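Local atomic coordinates of probable CoA-transferase alpha subunit (Rhodococcus jostii, PDB entry 6COJ), a protein that probably serves as the alpha subunit of a coenzyme A transferase family enzyme and binds a coenzyme A thioester. Residues R145-T156 with S166-A174; L184-Y195 with L226-L237. The protein carries 1 engineered substitution. All blocks are in the same frame, centred on the assembly; numbering follows the deposited sequence.

Contact 1 of 2, residues R145-T156 with S166-A174; sequences RRFWGDELRTVT and SETLIAMPA
S166 opens the pairing loosely, its CB lying against CG2 of T156. Two residues on, T168 OG1 and T156 OG1 form a hydrogen bond of 2.9 Å on a face that both side chains share. With OG1 of T168 beside the backbone N (chi1 -63°), the methyl CG2 stands anti to that N and presses on T154, a tight 3.5 Å from T154 CB. L169 gives the pairing its regular hydrogen bonds: its N donates to V155 O in a nearly straight bond of 2.9 Å, and its O accepts from V155 N. Strands 153-156 and 168-173 thus form an antiparallel beta hairpin, in which 168-173 is the central strand of a three-stranded sheet completed by strand 133-136. The side chain of I170 spreads between two partners: CG2 meets L152 CD1 at 3.6 Å, the two side chains crossing at about a right angle, while CD1 lies against the aliphatic CD of R145. A171 N donates to R153 O, and A171 CB packs on V155 CG1; V155 also touches its counterpart V155 of the second subunit. M172, bent at chi2 (64°), touches W148 CH2 with CE at 4.0 Å and brings SD to 5.3 Å from the centroid of the six-membered ring, an oblique Met-aromatic contact. P173 follows with CG 3.7 Å from W148 CZ3 and CD against L152 CD1, while the W148 indole N-H is bonded to E114 O.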
loop_
_atom_site.group_PDB
_atom_site.type_symbol
_atom_site.label_atom_id
_atom_site.label_comp_id
_atom_site.label_asym_id
_atom_site.label_seq_id
_atom_site.Cartn_x
_atom_site.Cartn_y
_atom_site.Cartn_z
ATOM N N ARG A 145 13.157 -13.447 -16.472
ATOM C CA ARG A 145 14.509 -12.955 -16.739
ATOM C C ARG A 145 14.804 -12.911 -18.233
ATOM O O ARG A 145 15.439 -11.969 -18.717
ATOM C CB ARG A 145 15.552 -13.833 -16.042
ATOM C CG ARG A 145 15.387 -13.933 -14.532
ATOM C CD ARG A 145 15.427 -12.563 -13.861
ATOM N NE ARG A 145 16.628 -11.786 -14.152
ATOM C CZ ARG A 145 17.780 -11.910 -13.503
ATOM N NH1 ARG A 145 17.902 -12.793 -12.519
ATOM N NH2 ARG A 145 18.821 -11.155 -13.836
ATOM N N ARG A 146 14.388 -13.931 -18.957
ATOM C CA ARG A 146 14.646 -14.006 -20.405
ATOM C C ARG A 146 13.768 -13.090 -21.228
ATOM O O ARG A 146 14.186 -12.627 -22.224
ATOM C CB ARG A 146 14.487 -15.406 -20.907
ATOM C CG ARG A 146 15.479 -16.373 -20.374
ATOM C CD ARG A 146 15.936 -17.353 -21.437
ATOM N NE ARG A 146 14.963 -18.223 -22.118
ATOM C CZ ARG A 146 14.673 -18.123 -23.419
ATOM N NH1 ARG A 146 13.859 -18.991 -23.973
ATOM N NH2 ARG A 146 15.170 -17.132 -24.179
ATOM N N PHE A 147 12.531 -12.874 -20.803
ATOM C CA PHE A 147 11.696 -11.890 -21.487
ATOM C C PHE A 147 12.360 -10.516 -21.489
ATOM O O PHE A 147 12.252 -9.767 -22.470
ATOM C CB PHE A 147 10.329 -11.778 -20.807
ATOM C CG PHE A 147 9.333 -12.824 -21.222
ATOM C CD1 PHE A 147 8.869 -12.891 -22.532
ATOM C CD2 PHE A 147 8.810 -13.707 -20.288
ATOM C CE1 PHE A 147 7.941 -13.843 -22.900
ATOM C CE2 PHE A 147 7.876 -14.657 -20.644
ATOM C CZ PHE A 147 7.432 -14.728 -21.962
ATOM N N TRP A 148 13.039 -10.161 -20.397
ATOM C CA TRP A 148 13.572 -8.816 -20.223
ATOM C C TRP A 148 15.048 -8.691 -20.544
ATOM O O TRP A 148 15.500 -7.588 -20.871
ATOM C CB TRP A 148 13.408 -8.370 -18.776
ATOM C CG TRP A 148 12.026 -8.075 -18.336
ATOM C CD1 TRP A 148 10.984 -8.954 -18.239
ATOM C CD2 TRP A 148 11.535 -6.811 -17.868
ATOM N NE1 TRP A 148 9.871 -8.308 -17.748
ATOM C CE2 TRP A 148 10.186 -6.993 -17.516
ATOM C CE3 TRP A 148 12.106 -5.537 -17.731
ATOM C CZ2 TRP A 148 9.402 -5.955 -17.018
ATOM C CZ3 TRP A 148 11.320 -4.504 -17.254
ATOM C CH2 TRP A 148 9.984 -4.722 -16.897
ATOM N N GLY A 149 15.817 -9.775 -20.433
ATOM C CA GLY A 149 17.260 -9.646 -20.568
ATOM C C GLY A 149 17.828 -8.586 -19.643
ATOM O O GLY A 149 17.438 -8.474 -18.472
ATOM N N ASP A 150 18.736 -7.765 -20.183
ATOM C CA ASP A 150 19.452 -6.789 -19.366
ATOM C C ASP A 150 18.587 -5.605 -18.944
ATOM O O ASP A 150 19.060 -4.766 -18.168
ATOM C CB ASP A 150 20.728 -6.315 -20.073
ATOM C CG ASP A 150 21.673 -5.572 -19.136
ATOM O OD1 ASP A 150 21.963 -6.103 -18.039
ATOM O OD2 ASP A 150 22.117 -4.458 -19.492
ATOM N N GLU A 151 17.346 -5.511 -19.423
ATOM C CA GLU A 151 16.430 -4.497 -18.911
ATOM C C GLU A 151 15.984 -4.801 -17.483
ATOM O O GLU A 151 15.504 -3.898 -16.790
ATOM C CB GLU A 151 15.213 -4.360 -19.837
ATOM C CG GLU A 151 14.363 -3.123 -19.549
ATOM C CD GLU A 151 13.176 -2.945 -20.477
ATOM O OE1 GLU A 151 13.172 -3.498 -21.603
ATOM O OE2 GLU A 151 12.240 -2.229 -20.065
ATOM N N LEU A 152 16.117 -6.052 -17.035
ATOM C CA LEU A 152 15.742 -6.462 -15.683
ATOM C C LEU A 152 16.996 -6.963 -14.986
ATOM O O LEU A 152 17.544 -8.006 -15.355
ATOM C CB LEU A 152 14.668 -7.550 -15.716
ATOM C CG LEU A 152 14.058 -7.925 -14.363
ATOM C CD1 LEU A 152 13.293 -6.745 -13.779
ATOM C CD2 LEU A 152 13.151 -9.129 -14.531
ATOM N N ARG A 153 17.447 -6.217 -13.981
ATOM C CA ARG A 153 18.647 -6.523 -13.217
ATOM C C ARG A 153 18.275 -6.887 -11.785
ATOM O O ARG A 153 17.149 -6.678 -11.338
ATOM C CB ARG A 153 19.615 -5.329 -13.246
ATOM C CG ARG A 153 20.117 -5.006 -14.648
ATOM C CD ARG A 153 20.867 -3.690 -14.719
ATOM N NE ARG A 153 21.377 -3.494 -16.078
ATOM C CZ ARG A 153 21.953 -2.382 -16.530
ATOM N NH1 ARG A 153 22.100 -1.327 -15.741
ATOM N NH2 ARG A 153 22.378 -2.324 -17.786
ATOM N N THR A 154 19.246 -7.439 -11.060
ATOM C CA THR A 154 19.053 -7.755 -9.654
ATOM C C THR A 154 19.657 -6.671 -8.773
ATOM O O THR A 154 20.388 -5.791 -9.228
ATOM C CB THR A 154 19.670 -9.106 -9.295
ATOM O OG1 THR A 154 21.079 -9.081 -9.570
ATOM C CG2 THR A 154 19.017 -10.218 -10.096
ATOM N N VAL A 155 19.331 -6.750 -7.488
ATOM C CA VAL A 155 19.917 -5.880 -6.477
ATOM C C VAL A 155 20.190 -6.731 -5.248
ATOM O O VAL A 155 19.362 -7.563 -4.862
ATOM C CB VAL A 155 18.994 -4.681 -6.152
ATOM C CG1 VAL A 155 17.630 -5.157 -5.654
ATOM C CG2 VAL A 155 19.652 -3.751 -5.135
ATOM N N THR A 156 21.363 -6.550 -4.651
ATOM C CA THR A 156 21.745 -7.299 -3.461
ATOM C C THR A 156 21.522 -6.470 -2.201
ATOM O O THR A 156 21.851 -5.282 -2.156
ATOM C CB THR A 156 23.204 -7.728 -3.572
ATOM O OG1 THR A 156 23.338 -8.587 -4.706
ATOM C CG2 THR A 156 23.646 -8.490 -2.330
ATOM N N SER A 166 23.767 -12.814 1.949
ATOM C CA SER A 166 23.038 -11.651 1.460
ATOM C C SER A 166 22.067 -12.061 0.363
ATOM O O SER A 166 22.425 -12.807 -0.556
ATOM C CB SER A 166 24.014 -10.619 0.903
ATOM O OG SER A 166 24.926 -10.214 1.912
ATOM N N GLU A 167 20.841 -11.567 0.460
ATOM C CA GLU A 167 19.826 -11.881 -0.532
ATOM C C GLU A 167 20.017 -11.023 -1.766
ATOM O O GLU A 167 20.243 -9.814 -1.670
ATOM C CB GLU A 167 18.449 -11.563 0.031
ATOM C CG GLU A 167 18.015 -12.459 1.138
ATOM C CD GLU A 167 16.523 -12.372 1.373
ATOM O OE1 GLU A 167 16.095 -12.711 2.492
ATOM O OE2 GLU A 167 15.788 -11.972 0.444
ATOM N N THR A 168 19.886 -11.649 -2.932
ATOM C CA THR A 168 19.865 -10.944 -4.206
ATOM C C THR A 168 18.466 -11.088 -4.792
ATOM O O THR A 168 17.971 -12.207 -4.962
ATOM C CB THR A 168 20.922 -11.502 -5.155
ATOM O OG1 THR A 168 22.220 -11.275 -4.595
ATOM C CG2 THR A 168 20.860 -10.807 -6.491
ATOM N N LEU A 169 17.820 -9.959 -5.048
ATOM C CA LEU A 169 16.419 -9.911 -5.443
ATOM C C LEU A 169 16.290 -9.253 -6.812
ATOM O O LEU A 169 17.220 -8.619 -7.312
ATOM C CB LEU A 169 15.617 -9.121 -4.406
ATOM C CG LEU A 169 15.620 -9.725 -3.002
ATOM C CD1 LEU A 169 15.476 -8.637 -1.944
ATOM C CD2 LEU A 169 14.515 -10.750 -2.908
ATOM N N ILE A 170 15.123 -9.409 -7.435
ATOM C CA ILE A 170 14.836 -8.652 -8.650
ATOM C C ILE A 170 14.756 -7.177 -8.289
ATOM O O ILE A 170 14.090 -6.799 -7.317
ATOM C CB ILE A 170 13.507 -9.113 -9.268
ATOM C CG1 ILE A 170 13.537 -10.605 -9.616
ATOM C CG2 ILE A 170 13.149 -8.256 -10.476
ATOM C CD1 ILE A 170 14.516 -10.972 -10.729
ATOM N N ALA A 171 15.433 -6.332 -9.056
ATOM C CA ALA A 171 15.228 -4.888 -8.960
ATOM C C ALA A 171 14.173 -4.535 -9.995
ATOM O O ALA A 171 14.478 -4.363 -11.179
ATOM C CB ALA A 171 16.534 -4.144 -9.229
ATOM N N MET A 172 12.917 -4.480 -9.583
ATOM C CA MET A 172 11.877 -4.125 -10.537
ATOM C C MET A 172 12.013 -2.652 -10.892
ATOM O O MET A 172 11.890 -1.800 -10.007
ATOM C CB MET A 172 10.507 -4.385 -9.921
ATOM C CG MET A 172 9.372 -3.977 -10.844
ATOM S SD MET A 172 9.358 -4.960 -12.353
ATOM C CE MET A 172 8.298 -3.914 -13.336
ATOM N N PRO A 173 12.278 -2.302 -12.148
ATOM C CA PRO A 173 12.390 -0.883 -12.496
ATOM C C PRO A 173 11.035 -0.195 -12.427
ATOM O O PRO A 173 9.977 -0.814 -12.601
ATOM C CB PRO A 173 12.903 -0.918 -13.941
ATOM C CG PRO A 173 12.315 -2.200 -14.485
ATOM C CD PRO A 173 12.418 -3.173 -13.329
ATOM N N ALA A 174 11.077 1.110 -12.183
ATOM C CA ALA A 174 9.851 1.895 -12.192
ATOM C C ALA A 174 9.167 1.812 -13.551
ATOM O O ALA A 174 9.813 1.914 -14.604
ATOM C CB ALA A 174 10.174 3.352 -11.876
#

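Contact 2 of 2, residues L184-Y195 with L226-L237; sequences LNLGDKHGNAAY and LVKTVPLQNLIL. With SO4 (sulfate ion), chain D.
Backbone hydrogen bonds join A193 to L237 in both directions: A193 N donates to L237 O at 3.1 Å, and L237 N returns a longer, nearly straight bond to A193 O. The pairing is interrupted by a classic beta bulge, with I236 and L237 set opposite the single residue A193. Side-chain polar contacts centre on N234, whose ND2 donates to Y195 O at 3.0 Å while lying 3.7 Å above one face of the Y195 ring, offset toward its rim. A chi1 of 75°, with CG between the backbone N and the carbonyl carbon, turns that ring toward N234 and I236. Its OH shares water 1 with Q233 O; Q233 of the second subunit also bonds this hydroxyl. An alanine here would remove the ring beneath the N234 amide and is likely to leave Q233 of the second subunit without its hydroxyl partner. Apolar contacts supply the rest. L226 puts CD1 3.9 Å from L186 CD2 and CD2 3.7 Å from N192 CB, and A194 CB fits against V230 CG2. I236 CG2 meets the Y195 ring at its edge, 3.6 Å from CE1, and L184 CD1 touches L237 CD1. Helix 223-229 thus packs through L226 on the three-stranded antiparallel sheet whose outer strands are 186-187 and 235-237, while L184 and L237 reach helix 203-208 and strand 213-217 of the large parallel sheet.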
loop_
_atom_site.group_PDB
_atom_site.type_symbol
_atom_site.label_atom_id
_atom_site.label_comp_id
_atom_site.label_asym_id
_atom_site.label_seq_id
_atom_site.Cartn_x
_atom_site.Cartn_y
_atom_site.Cartn_z
ATOM N N LEU A 184 -13.687 4.760 -13.852
ATOM C CA LEU A 184 -14.223 4.620 -12.506
ATOM C C LEU A 184 -15.731 4.861 -12.509
ATOM O O LEU A 184 -16.328 5.268 -13.510
ATOM C CB LEU A 184 -13.497 5.542 -11.512
ATOM C CG LEU A 184 -12.111 5.004 -11.148
ATOM C CD1 LEU A 184 -11.267 6.068 -10.467
ATOM C CD2 LEU A 184 -12.228 3.769 -10.240
ATOM N N ASN A 185 -16.362 4.598 -11.368
ATOM C CA ASN A 185 -17.817 4.624 -11.352
ATOM C C ASN A 185 -18.400 6.019 -11.184
ATOM O O ASN A 185 -19.500 6.287 -11.673
ATOM C CB ASN A 185 -18.366 3.670 -10.289
ATOM C CG ASN A 185 -17.954 2.236 -10.554
ATOM O OD1 ASN A 185 -18.668 1.479 -11.243
ATOM N ND2 ASN A 185 -16.809 1.854 -10.035
ATOM N N LEU A 186 -17.711 6.905 -10.480
ATOM C CA LEU A 186 -18.279 8.192 -10.130
ATOM C C LEU A 186 -17.134 9.167 -9.947
ATOM O O LEU A 186 -16.077 8.793 -9.434
ATOM C CB LEU A 186 -19.045 8.069 -8.806
ATOM C CG LEU A 186 -20.108 9.109 -8.494
ATOM C CD1 LEU A 186 -21.194 9.099 -9.565
ATOM C CD2 LEU A 186 -20.696 8.778 -7.145
ATOM N N GLY A 187 -17.344 10.413 -10.341
ATOM C CA GLY A 187 -16.310 11.412 -10.141
ATOM C C GLY A 187 -16.874 12.802 -10.312
ATOM O O GLY A 187 -17.986 12.981 -10.813
ATOM N N ASP A 188 -16.080 13.791 -9.899
ATOM C CA ASP A 188 -16.431 15.193 -10.068
ATOM C C ASP A 188 -15.618 15.802 -11.216
ATOM O O ASP A 188 -14.760 15.143 -11.817
ATOM C CB ASP A 188 -16.389 15.934 -8.720
ATOM C CG ASP A 188 -14.973 16.242 -8.217
ATOM O OD1 ASP A 188 -13.984 16.093 -8.977
ATOM O OD2 ASP A 188 -14.867 16.561 -7.011
ATOM N N LYS A 189 -15.918 17.066 -11.547
ATOM C CA LYS A 189 -15.257 17.710 -12.678
ATOM C C LYS A 189 -13.810 18.061 -12.395
ATOM O O LYS A 189 -13.122 18.535 -13.306
ATOM C CB LYS A 189 -16.027 18.961 -13.109
ATOM C CG LYS A 189 -16.079 20.064 -12.064
ATOM C CD LYS A 189 -16.943 21.192 -12.610
ATOM C CE LYS A 189 -17.095 22.335 -11.644
ATOM N NZ LYS A 189 -18.033 23.347 -12.222
ATOM N N HIS A 190 -13.333 17.843 -11.165
ATOM C CA HIS A 190 -11.962 18.154 -10.796
ATOM C C HIS A 190 -11.076 16.920 -10.723
ATOM O O HIS A 190 -9.874 17.055 -10.475
ATOM C CB HIS A 190 -11.930 18.867 -9.441
ATOM C CG HIS A 190 -12.909 19.988 -9.312
ATOM N ND1 HIS A 190 -12.849 21.130 -10.082
ATOM C CD2 HIS A 190 -13.964 20.150 -8.478
ATOM C CE1 HIS A 190 -13.839 21.939 -9.742
ATOM N NE2 HIS A 190 -14.525 21.370 -8.764
ATOM N N GLY A 191 -11.637 15.725 -10.892
ATOM C CA GLY A 191 -10.853 14.513 -10.842
ATOM C C GLY A 191 -10.956 13.713 -9.557
ATOM O O GLY A 191 -10.374 12.625 -9.491
ATOM N N ASN A 192 -11.633 14.211 -8.521
ATOM C CA ASN A 192 -11.957 13.323 -7.417
ATOM C C ASN A 192 -12.837 12.204 -7.949
ATOM O O ASN A 192 -13.768 12.458 -8.719
ATOM C CB ASN A 192 -12.665 14.098 -6.315
ATOM C CG ASN A 192 -11.802 15.179 -5.722
ATOM O OD1 ASN A 192 -10.684 14.925 -5.243
ATOM N ND2 ASN A 192 -12.298 16.415 -5.774
ATOM N N ALA A 193 -12.513 10.961 -7.593
ATOM C CA ALA A 193 -13.224 9.852 -8.223
ATOM C C ALA A 193 -13.213 8.616 -7.335
ATOM O O ALA A 193 -12.300 8.414 -6.518
ATOM C CB ALA A 193 -12.680 9.517 -9.617
ATOM N N ALA A 194 -14.234 7.781 -7.525
ATOM C CA ALA A 194 -14.462 6.629 -6.672
ATOM C C ALA A 194 -14.789 5.398 -7.500
ATOM O O ALA A 194 -15.355 5.484 -8.601
ATOM C CB ALA A 194 -15.608 6.867 -5.689
ATOM N N TYR A 195 -14.445 4.241 -6.949
ATOM C CA TYR A 195 -14.978 2.975 -7.413
ATOM C C TYR A 195 -16.106 2.523 -6.495
ATOM O O TYR A 195 -16.156 2.865 -5.308
ATOM C CB TYR A 195 -13.892 1.895 -7.473
ATOM C CG TYR A 195 -13.459 1.338 -6.128
ATOM C CD1 TYR A 195 -12.558 2.027 -5.328
ATOM C CD2 TYR A 195 -13.945 0.112 -5.668
ATOM C CE1 TYR A 195 -12.144 1.511 -4.090
ATOM C CE2 TYR A 195 -13.551 -0.403 -4.442
ATOM C CZ TYR A 195 -12.649 0.298 -3.654
ATOM O OH TYR A 195 -12.245 -0.236 -2.447
ATOM N N LEU A 226 -20.573 13.259 -4.625
ATOM C CA LEU A 226 -19.613 12.156 -4.649
ATOM C C LEU A 226 -19.297 11.652 -3.244
ATOM O O LEU A 226 -19.367 10.447 -2.974
ATOM C CB LEU A 226 -18.333 12.606 -5.358
ATOM C CG LEU A 226 -17.116 11.683 -5.272
ATOM C CD1 LEU A 226 -17.375 10.413 -6.061
ATOM C CD2 LEU A 226 -15.874 12.396 -5.801
ATOM N N VAL A 227 -18.929 12.563 -2.336
ATOM C CA VAL A 227 -18.437 12.144 -1.029
ATOM C C VAL A 227 -19.570 11.664 -0.136
ATOM O O VAL A 227 -19.317 10.957 0.845
ATOM C CB VAL A 227 -17.569 13.226 -0.353
ATOM C CG1 VAL A 227 -16.403 13.610 -1.260
ATOM C CG2 VAL A 227 -18.402 14.448 0.011
ATOM N N LYS A 228 -20.818 12.025 -0.443
ATOM C CA LYS A 228 -21.941 11.497 0.316
ATOM C C LYS A 228 -22.463 10.173 -0.230
ATOM O O LYS A 228 -23.291 9.532 0.429
ATOM C CB LYS A 228 -23.075 12.533 0.411
ATOM C CG LYS A 228 -22.728 13.726 1.280
ATOM C CD LYS A 228 -22.822 13.343 2.752
ATOM C CE LYS A 228 -22.632 14.547 3.659
ATOM N NZ LYS A 228 -21.928 15.656 2.950
ATOM N N THR A 229 -21.992 9.741 -1.397
ATOM C CA THR A 229 -22.456 8.512 -2.031
ATOM C C THR A 229 -21.605 7.298 -1.678
ATOM O O THR A 229 -22.133 6.183 -1.591
ATOM C CB THR A 229 -22.483 8.699 -3.554
ATOM O OG1 THR A 229 -23.382 9.764 -3.873
ATOM C CG2 THR A 229 -22.942 7.428 -4.264
ATOM N N VAL A 230 -20.310 7.488 -1.444
ATOM C CA VAL A 230 -19.399 6.367 -1.215
ATOM C C VAL A 230 -18.649 6.601 0.087
ATOM O O VAL A 230 -18.504 7.746 0.542
ATOM C CB VAL A 230 -18.400 6.204 -2.381
ATOM C CG1 VAL A 230 -19.153 5.995 -3.685
ATOM C CG2 VAL A 230 -17.494 7.422 -2.471
ATOM N N PRO A 231 -18.143 5.535 0.705
ATOM C CA PRO A 231 -17.282 5.711 1.877
ATOM C C PRO A 231 -15.960 6.357 1.493
ATOM O O PRO A 231 -15.530 6.344 0.334
ATOM C CB PRO A 231 -17.063 4.280 2.382
ATOM C CG PRO A 231 -18.192 3.480 1.781
ATOM C CD PRO A 231 -18.429 4.113 0.447
ATOM N N LEU A 232 -15.326 6.940 2.517
ATOM C CA LEU A 232 -14.040 7.608 2.342
ATOM C C LEU A 232 -13.058 6.734 1.586
ATOM O O LEU A 232 -12.312 7.217 0.728
ATOM C CB LEU A 232 -13.433 7.915 3.709
ATOM C CG LEU A 232 -13.990 9.102 4.473
ATOM C CD1 LEU A 232 -13.389 9.127 5.877
ATOM C CD2 LEU A 232 -13.655 10.367 3.703
ATOM N N GLN A 233 -13.026 5.445 1.921
ATOM C CA GLN A 233 -11.999 4.545 1.417
ATOM C C GLN A 233 -12.141 4.294 -0.077
ATOM O O GLN A 233 -11.188 3.834 -0.719
ATOM C CB GLN A 233 -12.073 3.220 2.185
ATOM C CG GLN A 233 -11.694 3.295 3.683
ATOM C CD GLN A 233 -12.788 3.858 4.594
ATOM O OE1 GLN A 233 -13.919 4.093 4.167
ATOM N NE2 GLN A 233 -12.448 4.069 5.861
ATOM N N ASN A 234 -13.306 4.584 -0.645
ATOM C CA ASN A 234 -13.538 4.382 -2.064
ATOM C C ASN A 234 -13.086 5.569 -2.902
ATOM O O ASN A 234 -13.084 5.471 -4.134
ATOM C CB ASN A 234 -15.036 4.135 -2.295
ATOM C CG ASN A 234 -15.527 2.830 -1.685
ATOM O OD1 ASN A 234 -15.636 2.706 -0.465
ATOM N ND2 ASN A 234 -15.864 1.862 -2.536
ATOM N N LEU A 235 -12.706 6.679 -2.262
ATOM C CA LEU A 235 -12.261 7.880 -2.970
ATOM C C LEU A 235 -10.790 7.707 -3.328
ATOM O O LEU A 235 -9.890 8.214 -2.651
ATOM C CB LEU A 235 -12.491 9.126 -2.119
ATOM C CG LEU A 235 -13.932 9.406 -1.679
ATOM C CD1 LEU A 235 -13.996 10.501 -0.630
ATOM C CD2 LEU A 235 -14.775 9.780 -2.895
ATOM N N ILE A 236 -10.547 6.953 -4.401
ATOM C CA ILE A 236 -9.178 6.547 -4.712
ATOM C C ILE A 236 -8.398 7.565 -5.539
ATOM O O ILE A 236 -7.163 7.500 -5.559
ATOM C CB ILE A 236 -9.056 5.126 -5.293
ATOM C CG1 ILE A 236 -9.727 5.029 -6.668
ATOM C CG2 ILE A 236 -9.603 4.077 -4.294
ATOM C CD1 ILE A 236 -9.410 3.712 -7.390
ATOM N N LEU A 237 -9.063 8.487 -6.228
ATOM C CA LEU A 237 -8.359 9.558 -6.923
ATOM C C LEU A 237 -8.695 10.894 -6.279
ATOM O O LEU A 237 -9.868 11.186 -6.008
ATOM C CB LEU A 237 -8.734 9.615 -8.404
ATOM C CG LEU A 237 -8.561 8.338 -9.240
ATOM C CD1 LEU A 237 -8.778 8.623 -10.724
ATOM C CD2 LEU A 237 -7.206 7.700 -9.045
HETATM S S SO4 D . -16.548 25.348 -9.264
HETATM O O1 SO4 D . -17.008 25.365 -10.649
HETATM O O2 SO4 D . -15.191 24.808 -9.207
HETATM O O3 SO4 D . -16.557 26.714 -8.745
HETATM O O4 SO4 D . -17.439 24.511 -8.464
HETATM O O HOH W 1 -10.342 1.258 -1.141
#

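Overall arrangement
Contacts 1 and 2 follow one another along the chain and do not touch; their centres lie 36 Å apart and their nearest atoms about 18 Å. Each includes part of a three-stranded antiparallel sheet, that of contact 2 growing from the end of parallel-sheet strand 177-184. Both combine a helix with strand pairing, the helix of contact 1 meeting its strand through R145 and W148. Contact 2 is the more buried, with a mainly aliphatic interior, and joins parts further apart in sequence; contact 1, partly buried, pairs threonine hydroxyls on its hairpin. Both adjoin the second subunit: contact 1 through V155, and through R153 and A171, which bond Y159 or P158 of that subunit, contact 2 through Y195 and Q233.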